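Local coordinates for protein putative type 11 methyltransferase (Sulfolobus solfataricus, PDB 3I9F) that is probably an S-adenosylmethionine-dependent methyltransferase of the type 11 family and binds zinc in the crystal, at residues 66-71 / 95-100; 78-83 / 109-114; 128-133 / 153-158. All coordinates share one frame; numbering follows the deposited sequence.

Contact 1 of 3, residues 66-71 / 95-100; sequences SDPKEI and ISEVKR
The guanidinium of R100 bites end-on into a single backbone carbonyl while its other side holds a carboxylate. R100 NH1 reaches I71 O at 2.8 Å, nearly along the C=O axis and with an N-H···O angle of 159°. R100 NH2 adds a second, more bent bond to the same oxygen, so I71 O takes two donors and lies close to the guanidinium plane. On the side-on edge, R100 NH2 forms a salt bridge with E97 OE1 at 2.8 Å, and R100 NE donates to E97 OE2 at 3.1 Å. The glutamate lies one helical turn back, and both its oxygens are met from above the carboxylate plane. R100 CG stands anti to the backbone N, and a bend at chi3 (80°) swings the group across to the loop. There P68 O also lies 3.0 Å from R100 NH2. NH1 has a further salt-bridge partner in D73. With acidic groups along two sides and a carbonyl at its tip, the arginine is likely to stay charged and fixed in rotation.

Beside the salt bridge, the side chains of E97 and P68 cross obliquely, P68 CG resting 3.7 Å from E97 CG. The loop is shaped from within by an Asx turn, K69 N donating to D67 OD2 at 2.9 Å, and by the backbone bond from I71 N to P68 O. P68 and I71 also pack inward on strands 39-45 and 19-24, whereas S66 and E70 bond to E70 and S66 of the second subunit. The contact thus ties the loop after strand 63-65 to helix 91-101, which packs on the sheet of the Rossmann-like fold of class I methyltransferases.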
loop_
_atom_site.group_PDB
_atom_site.type_symbol
_atom_site.label_atom_id
_atom_site.label_comp_id
_atom_site.label_asym_id
_atom_site.label_seq_id
_atom_site.Cartn_x
_atom_site.Cartn_y
_atom_site.Cartn_z
ATOM N N SER B 66 2.939 -2.593 6.779
ATOM C CA SER B 66 3.102 -2.935 8.202
ATOM C C SER B 66 1.877 -3.659 8.733
ATOM O O SER B 66 1.942 -4.288 9.756
ATOM C CB SER B 66 3.342 -1.681 9.052
ATOM O OG SER B 66 2.164 -0.898 9.170
ATOM N N ASP B 67 0.785 -3.631 7.979
ATOM C CA ASP B 67 -0.506 -3.982 8.473
ATOM C C ASP B 67 -1.490 -3.989 7.268
ATOM O O ASP B 67 -1.264 -3.312 6.285
ATOM C CB ASP B 67 -0.864 -2.855 9.448
ATOM C CG ASP B 67 -2.213 -2.990 10.011
ATOM O OD1 ASP B 67 -2.355 -3.734 11.015
ATOM O OD2 ASP B 67 -3.134 -2.386 9.443
ATOM N N PRO B 68 -2.607 -4.702 7.357
ATOM C CA PRO B 68 -3.488 -4.776 6.212
ATOM C C PRO B 68 -4.506 -3.636 6.041
ATOM O O PRO B 68 -5.298 -3.656 5.107
ATOM C CB PRO B 68 -4.197 -6.101 6.424
ATOM C CG PRO B 68 -4.323 -6.178 7.886
ATOM C CD PRO B 68 -2.988 -5.657 8.387
ATOM N N LYS B 69 -4.449 -2.617 6.868
ATOM C CA LYS B 69 -5.402 -1.525 6.785
ATOM C C LYS B 69 -5.642 -0.968 5.349
ATOM O O LYS B 69 -6.772 -0.768 4.948
ATOM C CB LYS B 69 -4.958 -0.411 7.735
ATOM C CG LYS B 69 -5.787 0.849 7.743
ATOM C CD LYS B 69 -5.056 1.903 8.630
ATOM C CE LYS B 69 -5.589 3.340 8.485
ATOM N NZ LYS B 69 -7.073 3.404 8.528
ATOM N N GLU B 70 -4.589 -0.696 4.591
ATOM C CA GLU B 70 -4.765 0.037 3.324
ATOM C C GLU B 70 -5.164 -0.856 2.145
ATOM O O GLU B 70 -5.387 -0.370 1.048
ATOM C CB GLU B 70 -3.521 0.841 3.010
ATOM C CG GLU B 70 -3.183 1.927 4.057
ATOM C CD GLU B 70 -4.266 3.033 4.222
ATOM O OE1 GLU B 70 -5.105 3.200 3.309
ATOM O OE2 GLU B 70 -4.276 3.737 5.270
ATOM N N ILE B 71 -5.260 -2.163 2.395
ATOM C CA ILE B 71 -5.743 -3.097 1.425
ATOM C C ILE B 71 -7.260 -2.974 1.380
ATOM O O ILE B 71 -7.927 -3.024 2.425
ATOM C CB ILE B 71 -5.415 -4.545 1.755
ATOM C CG1 ILE B 71 -3.902 -4.771 1.895
ATOM C CG2 ILE B 71 -5.971 -5.426 0.674
ATOM C CD1 ILE B 71 -3.486 -6.228 2.241
ATOM N N ILE B 95 -7.965 -11.900 12.113
ATOM C CA ILE B 95 -9.152 -12.560 11.572
ATOM C C ILE B 95 -10.156 -11.571 11.043
ATOM O O ILE B 95 -10.665 -11.719 9.955
ATOM C CB ILE B 95 -9.887 -13.359 12.636
ATOM C CG1 ILE B 95 -8.984 -14.444 13.212
ATOM C CG2 ILE B 95 -11.146 -13.922 12.063
ATOM C CD1 ILE B 95 -8.106 -15.150 12.222
ATOM N N SER B 96 -10.449 -10.551 11.820
ATOM C CA SER B 96 -11.292 -9.483 11.332
ATOM C C SER B 96 -10.854 -8.823 9.984
ATOM O O SER B 96 -11.678 -8.527 9.132
ATOM C CB SER B 96 -11.377 -8.443 12.417
ATOM O OG SER B 96 -12.241 -7.444 11.978
ATOM N N GLU B 97 -9.562 -8.576 9.814
ATOM C CA GLU B 97 -9.036 -7.995 8.588
ATOM C C GLU B 97 -9.007 -8.987 7.438
ATOM O O GLU B 97 -9.223 -8.625 6.281
ATOM C CB GLU B 97 -7.636 -7.486 8.821
ATOM C CG GLU B 97 -7.560 -6.171 9.627
ATOM C CD GLU B 97 -8.244 -5.025 8.960
ATOM O OE1 GLU B 97 -7.610 -4.359 8.134
ATOM O OE2 GLU B 97 -9.436 -4.777 9.265
ATOM N N VAL B 98 -8.677 -10.229 7.758
ATOM C CA VAL B 98 -8.789 -11.312 6.820
ATOM C C VAL B 98 -10.228 -11.324 6.269
ATOM O O VAL B 98 -10.422 -11.342 5.075
ATOM C CB VAL B 98 -8.463 -12.694 7.481
ATOM C CG1 VAL B 98 -9.145 -13.811 6.691
ATOM C CG2 VAL B 98 -6.914 -12.912 7.624
ATOM N N LYS B 99 -11.234 -11.249 7.129
ATOM C CA LYS B 99 -12.595 -11.299 6.632
ATOM C C LYS B 99 -12.955 -10.104 5.813
ATOM O O LYS B 99 -13.764 -10.221 4.905
ATOM C CB LYS B 99 -13.622 -11.514 7.744
ATOM C CG LYS B 99 -13.492 -12.880 8.358
ATOM C CD LYS B 99 -14.550 -13.201 9.405
ATOM C CE LYS B 99 -14.613 -12.236 10.579
ATOM N NZ LYS B 99 -15.244 -12.828 11.834
ATOM N N ARG B 100 -12.385 -8.938 6.102
ATOM C CA ARG B 100 -12.794 -7.729 5.382
ATOM C C ARG B 100 -12.170 -7.687 3.979
ATOM O O ARG B 100 -12.847 -7.271 3.040
ATOM C CB ARG B 100 -12.470 -6.478 6.189
ATOM C CG ARG B 100 -12.438 -5.148 5.464
ATOM C CD ARG B 100 -11.816 -3.984 6.334
ATOM N NE ARG B 100 -10.353 -3.980 6.370
ATOM C CZ ARG B 100 -9.561 -3.678 5.344
ATOM N NH1 ARG B 100 -10.064 -3.321 4.174
ATOM N NH2 ARG B 100 -8.234 -3.704 5.477
#

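Contact 2 of 3, residues 78-83 / 109-114; sequences FILFAN and IIIDWR
Four backbone hydrogen bonds join the strands, all fairly straight: I109 N to I79 O, F81 N to I109 O, I111 N to F81 O and N83 N to I111 O. The straightest, from F81 N to I109 O at 2.8 Å, runs nearly along the carbonyl axis. In the shortest, N83 N lies 2.7 Å from I111 O and above the carbonyl plane, where the chain turns out of the strand. At the far end W113 N bonds to D112 OD1, while D112 OD2 is held by Y133 OH and H86 ND1. The axes run 3° apart, and this is the parallel pair of strands 76-82 and 106-113 in the Rossmann-like sheet, linked by a beta-alpha-beta crossover through helix 91-101.

Side chains alternate between the two faces. With L80 and I111 lies I109. L80 CG stands anti to its own backbone N, which brings L80 CD1 to 3.7 Å from I109 CG2; I13 and F14 of helix 10-14 pack against I109. F81 and I110 lie side by side on the other face, I110 CD1 touching F81 CB at 3.7 Å. V94 and V98 touch F81 from helix 91-101, and Y24 stacks on its ring. Just past the end of strand 76-82, N83 OD1 lies 3.5 Å from W113 CD1.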
loop_
_atom_site.group_PDB
_atom_site.type_symbol
_atom_site.label_atom_id
_atom_site.label_comp_id
_atom_site.label_asym_id
_atom_site.label_seq_id
_atom_site.Cartn_x
_atom_site.Cartn_y
_atom_site.Cartn_z
ATOM N N PHE B 78 -6.357 -14.862 -2.548
ATOM C CA PHE B 78 -5.657 -15.712 -1.619
ATOM C C PHE B 78 -4.847 -14.948 -0.519
ATOM O O PHE B 78 -4.187 -13.937 -0.775
ATOM C CB PHE B 78 -4.680 -16.580 -2.413
ATOM C CG PHE B 78 -5.347 -17.486 -3.422
ATOM C CD1 PHE B 78 -5.806 -18.746 -3.044
ATOM C CD2 PHE B 78 -5.518 -17.067 -4.747
ATOM C CE1 PHE B 78 -6.412 -19.580 -3.965
ATOM C CE2 PHE B 78 -6.134 -17.880 -5.667
ATOM C CZ PHE B 78 -6.577 -19.141 -5.291
ATOM N N ILE B 79 -4.885 -15.481 0.693
ATOM C CA ILE B 79 -4.108 -14.986 1.818
ATOM C C ILE B 79 -3.316 -16.163 2.351
ATOM O O ILE B 79 -3.893 -17.163 2.756
ATOM C CB ILE B 79 -5.037 -14.474 2.947
ATOM C CG1 ILE B 79 -5.827 -13.258 2.483
ATOM C CG2 ILE B 79 -4.233 -14.124 4.176
ATOM C CD1 ILE B 79 -6.932 -12.879 3.390
ATOM N N LEU B 80 -2.000 -16.048 2.348
ATOM C CA LEU B 80 -1.151 -17.086 2.896
ATOM C C LEU B 80 -0.684 -16.710 4.305
ATOM O O LEU B 80 -0.224 -15.586 4.566
ATOM C CB LEU B 80 0.064 -17.289 2.007
ATOM C CG LEU B 80 1.148 -18.248 2.506
ATOM C CD1 LEU B 80 0.656 -19.686 2.574
ATOM C CD2 LEU B 80 2.400 -18.148 1.638
ATOM N N PHE B 81 -0.779 -17.692 5.193
ATOM C CA PHE B 81 -0.172 -17.645 6.524
ATOM C C PHE B 81 0.804 -18.778 6.594
ATOM O O PHE B 81 0.430 -19.893 6.867
ATOM C CB PHE B 81 -1.238 -17.831 7.589
ATOM C CG PHE B 81 -2.068 -16.609 7.852
ATOM C CD1 PHE B 81 -1.591 -15.590 8.657
ATOM C CD2 PHE B 81 -3.323 -16.511 7.359
ATOM C CE1 PHE B 81 -2.336 -14.502 8.930
ATOM C CE2 PHE B 81 -4.104 -15.404 7.612
ATOM C CZ PHE B 81 -3.609 -14.394 8.386
ATOM N N ALA B 82 2.068 -18.480 6.340
ATOM C CA ALA B 82 3.143 -19.471 6.336
ATOM C C ALA B 82 3.997 -19.391 7.582
ATOM O O ALA B 82 4.910 -18.570 7.675
ATOM C CB ALA B 82 4.046 -19.281 5.069
ATOM N N ASN B 83 3.735 -20.287 8.514
ATOM C CA ASN B 83 4.452 -20.341 9.804
ATOM C C ASN B 83 4.421 -19.056 10.542
ATOM O O ASN B 83 5.384 -18.733 11.205
ATOM C CB ASN B 83 5.893 -20.761 9.599
ATOM C CG ASN B 83 5.986 -22.029 8.775
ATOM O OD1 ASN B 83 5.415 -23.080 9.150
ATOM N ND2 ASN B 83 6.614 -21.931 7.629
ATOM N N ILE B 109 -4.772 -19.858 2.890
ATOM C CA ILE B 109 -3.839 -20.969 2.938
ATOM C C ILE B 109 -3.041 -20.913 4.223
ATOM O O ILE B 109 -2.320 -19.961 4.431
ATOM C CB ILE B 109 -2.819 -20.934 1.775
ATOM C CG1 ILE B 109 -3.534 -20.815 0.419
ATOM C CG2 ILE B 109 -1.989 -22.179 1.795
ATOM C CD1 ILE B 109 -2.742 -20.056 -0.652
ATOM N N ILE B 110 -3.156 -21.945 5.066
ATOM C CA ILE B 110 -2.328 -22.096 6.254
ATOM C C ILE B 110 -1.246 -23.139 6.054
ATOM O O ILE B 110 -1.536 -24.267 5.689
ATOM C CB ILE B 110 -3.156 -22.574 7.489
ATOM C CG1 ILE B 110 -4.340 -21.634 7.776
ATOM C CG2 ILE B 110 -2.256 -22.744 8.730
ATOM C CD1 ILE B 110 -4.041 -20.186 7.644
ATOM N N ILE B 111 0.000 -22.749 6.299
ATOM C CA ILE B 111 1.092 -23.677 6.527
ATOM C C ILE B 111 1.664 -23.390 7.901
ATOM O O ILE B 111 1.913 -22.244 8.236
ATOM C CB ILE B 111 2.199 -23.518 5.482
ATOM C CG1 ILE B 111 1.625 -23.809 4.078
ATOM C CG2 ILE B 111 3.343 -24.469 5.776
ATOM C CD1 ILE B 111 2.526 -23.343 2.931
ATOM N N ASP B 112 1.840 -24.424 8.712
ATOM C CA ASP B 112 2.467 -24.283 9.999
ATOM C C ASP B 112 3.012 -25.615 10.440
ATOM O O ASP B 112 2.651 -26.657 9.884
ATOM C CB ASP B 112 1.474 -23.771 11.062
ATOM C CG ASP B 112 2.145 -22.877 12.119
ATOM O OD1 ASP B 112 3.399 -22.808 12.143
ATOM O OD2 ASP B 112 1.425 -22.208 12.913
ATOM N N TRP B 113 3.851 -25.544 11.473
ATOM C CA TRP B 113 4.521 -26.665 12.082
ATOM C C TRP B 113 3.588 -27.605 12.813
ATOM O O TRP B 113 2.653 -27.158 13.429
ATOM C CB TRP B 113 5.536 -26.141 13.072
ATOM C CG TRP B 113 6.689 -25.435 12.450
ATOM C CD1 TRP B 113 6.780 -24.110 12.180
ATOM C CD2 TRP B 113 7.919 -26.019 12.014
ATOM N NE1 TRP B 113 8.004 -23.819 11.615
ATOM C CE2 TRP B 113 8.722 -24.972 11.497
ATOM C CE3 TRP B 113 8.436 -27.309 12.044
ATOM C CZ2 TRP B 113 10.019 -25.178 11.017
ATOM C CZ3 TRP B 113 9.732 -27.528 11.547
ATOM C CH2 TRP B 113 10.498 -26.471 11.038
ATOM N N ARG B 114 3.831 -28.910 12.770
ATOM C CA ARG B 114 2.941 -29.817 13.493
ATOM C C ARG B 114 3.166 -29.589 14.991
ATOM O O ARG B 114 4.259 -29.229 15.413
ATOM C CB ARG B 114 3.158 -31.280 13.139
ATOM C CG ARG B 114 3.078 -31.582 11.666
ATOM C CD ARG B 114 3.115 -33.080 11.407
ATOM N NE ARG B 114 3.675 -33.428 10.094
ATOM C CZ ARG B 114 2.981 -33.556 8.942
ATOM N NH1 ARG B 114 1.650 -33.336 8.882
ATOM N NH2 ARG B 114 3.629 -33.908 7.818
#

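Contact 3 of 3, residues 128-133 / 153-158; sequences MDEKDY and FGLVLK
M128 sets its carbonyl at the edge of the F153 ring, M128 O lying 3.3 Å from F153 CZ. The M128 CE methyl sits over the centre of the Y133 ring, 3.6 Å above the plane. D129 is the N-cap of helix 130-136, which lies against strand 152-159, the antiparallel neighbour of 106-113. It forms a capping box with D132: D132 N donates to D129 OD1 at 2.8 Å, and D129 N to the anti lone pair of D132 OD2. E130 begins the helix with its N 3.5 Å from F153 CE1. The E130 chain runs out extended across L155, E130 OE1 touching L155 CD2 at 3.5 Å and salt-bridged to R145. One turn on, Y133 CD1 meets the edge of F153 at CZ, 3.8 Å away. F153 reaches M128 O, E130 N and Y133 with CG between the backbone N and the carbonyl carbon (chi1 67°). An alanine here would probably leave the start of the helix without its main apolar contact to strand 152-159. No hydrogen bond crosses between the segments, so ring-edge and methyl contacts join them, with perhaps a slight electrostatic pull between the aromatic edge and the M128 carbonyl.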
loop_
_atom_site.group_PDB
_atom_site.type_symbol
_atom_site.label_atom_id
_atom_site.label_comp_id
_atom_site.label_asym_id
_atom_site.label_seq_id
_atom_site.Cartn_x
_atom_site.Cartn_y
_atom_site.Cartn_z
ATOM N N MET B 128 0.431 -24.443 16.919
ATOM C CA MET B 128 -0.984 -24.657 16.726
ATOM C C MET B 128 -1.239 -25.733 15.664
ATOM O O MET B 128 -0.657 -25.687 14.577
ATOM C CB MET B 128 -1.652 -23.354 16.252
ATOM C CG MET B 128 -1.675 -22.166 17.269
ATOM S SD MET B 128 -2.214 -20.591 16.552
ATOM C CE MET B 128 -3.576 -21.207 15.597
ATOM N N ASP B 129 -2.169 -26.652 15.941
ATOM C CA ASP B 129 -2.606 -27.634 14.952
ATOM C C ASP B 129 -3.850 -27.152 14.238
ATOM O O ASP B 129 -4.366 -26.066 14.528
ATOM C CB ASP B 129 -2.873 -28.986 15.604
ATOM C CG ASP B 129 -3.857 -28.888 16.742
ATOM O OD1 ASP B 129 -4.718 -27.967 16.704
ATOM O OD2 ASP B 129 -3.775 -29.710 17.680
ATOM N N GLU B 130 -4.321 -27.951 13.277
ATOM C CA GLU B 130 -5.589 -27.694 12.606
ATOM C C GLU B 130 -6.669 -27.250 13.561
ATOM O O GLU B 130 -7.342 -26.246 13.348
ATOM C CB GLU B 130 -6.114 -28.952 11.923
ATOM C CG GLU B 130 -7.341 -28.660 11.052
ATOM C CD GLU B 130 -7.812 -29.830 10.184
ATOM O OE1 GLU B 130 -6.955 -30.549 9.612
ATOM O OE2 GLU B 130 -9.051 -30.000 10.081
ATOM N N LYS B 131 -6.874 -28.021 14.612
ATOM C CA LYS B 131 -7.999 -27.734 15.475
ATOM C C LYS B 131 -7.847 -26.313 16.063
ATOM O O LYS B 131 -8.805 -25.572 16.132
ATOM C CB LYS B 131 -8.141 -28.810 16.541
ATOM C CG LYS B 131 -9.368 -28.610 17.411
ATOM C CD LYS B 131 -9.473 -29.670 18.521
ATOM C CE LYS B 131 -10.809 -29.539 19.297
ATOM N NZ LYS B 131 -12.011 -29.191 18.440
ATOM N N ASP B 132 -6.627 -25.945 16.452
ATOM C CA ASP B 132 -6.353 -24.591 16.968
ATOM C C ASP B 132 -6.633 -23.525 15.917
ATOM O O ASP B 132 -7.203 -22.489 16.219
ATOM C CB ASP B 132 -4.911 -24.471 17.482
ATOM C CG ASP B 132 -4.632 -25.383 18.686
ATOM O OD1 ASP B 132 -5.491 -25.414 19.620
ATOM O OD2 ASP B 132 -3.566 -26.054 18.705
ATOM N N TYR B 133 -6.247 -23.801 14.678
ATOM C CA TYR B 133 -6.452 -22.867 13.619
ATOM C C TYR B 133 -7.937 -22.643 13.449
ATOM O O TYR B 133 -8.372 -21.501 13.357
ATOM C CB TYR B 133 -5.746 -23.288 12.324
ATOM C CG TYR B 133 -4.345 -22.694 12.198
ATOM C CD1 TYR B 133 -3.231 -23.396 12.574
ATOM C CD2 TYR B 133 -4.153 -21.420 11.709
ATOM C CE1 TYR B 133 -1.979 -22.862 12.463
ATOM C CE2 TYR B 133 -2.901 -20.884 11.588
ATOM C CZ TYR B 133 -1.821 -21.609 11.986
ATOM O OH TYR B 133 -0.551 -21.057 11.902
ATOM N N PHE B 153 1.985 -29.065 8.469
ATOM C CA PHE B 153 0.711 -29.365 7.883
ATOM C C PHE B 153 0.308 -28.153 7.095
ATOM O O PHE B 153 0.942 -27.113 7.198
ATOM C CB PHE B 153 -0.335 -29.756 8.938
ATOM C CG PHE B 153 -0.732 -28.655 9.861
ATOM C CD1 PHE B 153 -1.936 -28.012 9.703
ATOM C CD2 PHE B 153 0.084 -28.291 10.908
ATOM C CE1 PHE B 153 -2.316 -27.019 10.540
ATOM C CE2 PHE B 153 -0.291 -27.298 11.767
ATOM C CZ PHE B 153 -1.500 -26.654 11.585
ATOM N N GLY B 154 -0.733 -28.311 6.291
ATOM C CA GLY B 154 -1.157 -27.310 5.315
ATOM C C GLY B 154 -2.664 -27.392 5.141
ATOM O O GLY B 154 -3.211 -28.472 5.052
ATOM N N LEU B 155 -3.347 -26.252 5.136
ATOM C CA LEU B 155 -4.788 -26.222 4.893
ATOM C C LEU B 155 -5.122 -25.187 3.818
ATOM O O LEU B 155 -4.393 -24.193 3.630
ATOM C CB LEU B 155 -5.545 -25.879 6.161
ATOM C CG LEU B 155 -5.177 -26.594 7.467
ATOM C CD1 LEU B 155 -5.741 -25.774 8.630
ATOM C CD2 LEU B 155 -5.690 -28.065 7.509
ATOM N N VAL B 156 -6.191 -25.457 3.081
ATOM C CA VAL B 156 -6.781 -24.482 2.223
ATOM C C VAL B 156 -8.155 -24.347 2.803
ATOM O O VAL B 156 -8.800 -25.343 3.084
ATOM C CB VAL B 156 -6.846 -24.942 0.766
ATOM C CG1 VAL B 156 -7.518 -23.836 -0.138
ATOM C CG2 VAL B 156 -5.435 -25.350 0.260
ATOM N N LEU B 157 -8.592 -23.115 2.997
ATOM C CA LEU B 157 -9.763 -22.806 3.749
ATOM C C LEU B 157 -10.651 -21.925 2.882
ATOM O O LEU B 157 -10.135 -21.073 2.194
ATOM C CB LEU B 157 -9.339 -21.997 4.963
ATOM C CG LEU B 157 -9.164 -22.574 6.342
ATOM C CD1 LEU B 157 -8.313 -23.787 6.299
ATOM C CD2 LEU B 157 -8.563 -21.510 7.245
ATOM N N LYS B 158 -11.968 -22.115 2.944
ATOM C CA LYS B 158 -12.932 -21.246 2.289
ATOM C C LYS B 158 -13.933 -20.780 3.305
ATOM O O LYS B 158 -14.091 -21.389 4.324
ATOM C CB LYS B 158 -13.693 -22.011 1.197
ATOM C CG LYS B 158 -14.517 -23.228 1.737
ATOM C CD LYS B 158 -15.148 -24.081 0.644
ATOM C CE LYS B 158 -16.660 -23.923 0.559
ATOM N NZ LYS B 158 -17.288 -25.122 -0.065
#

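Overall arrangement
All three contacts belong to one Rossmann-like domain built on a single mixed sheet. Along the chain, the segments of contacts 1 and 2 alternate, 66-71, 78-83, 95-100, 109-114; contact 3 comes after both. Contacts 1 and 2 have centres about 16 Å apart and meet where V98 packs on F81 and I79. Contacts 2 and 3, with centres about 8 Å apart, lie on adjacent strands of the same sheet, 106-113 and 152-159, L155 N meeting I110 O. Contacts 1 and 3 do not touch, their centres lying about 19 Å apart. Helices 91-101 and 130-136 both pack on the F81 and I110 face, so contact 2 forms the sheet core between the two outer contacts.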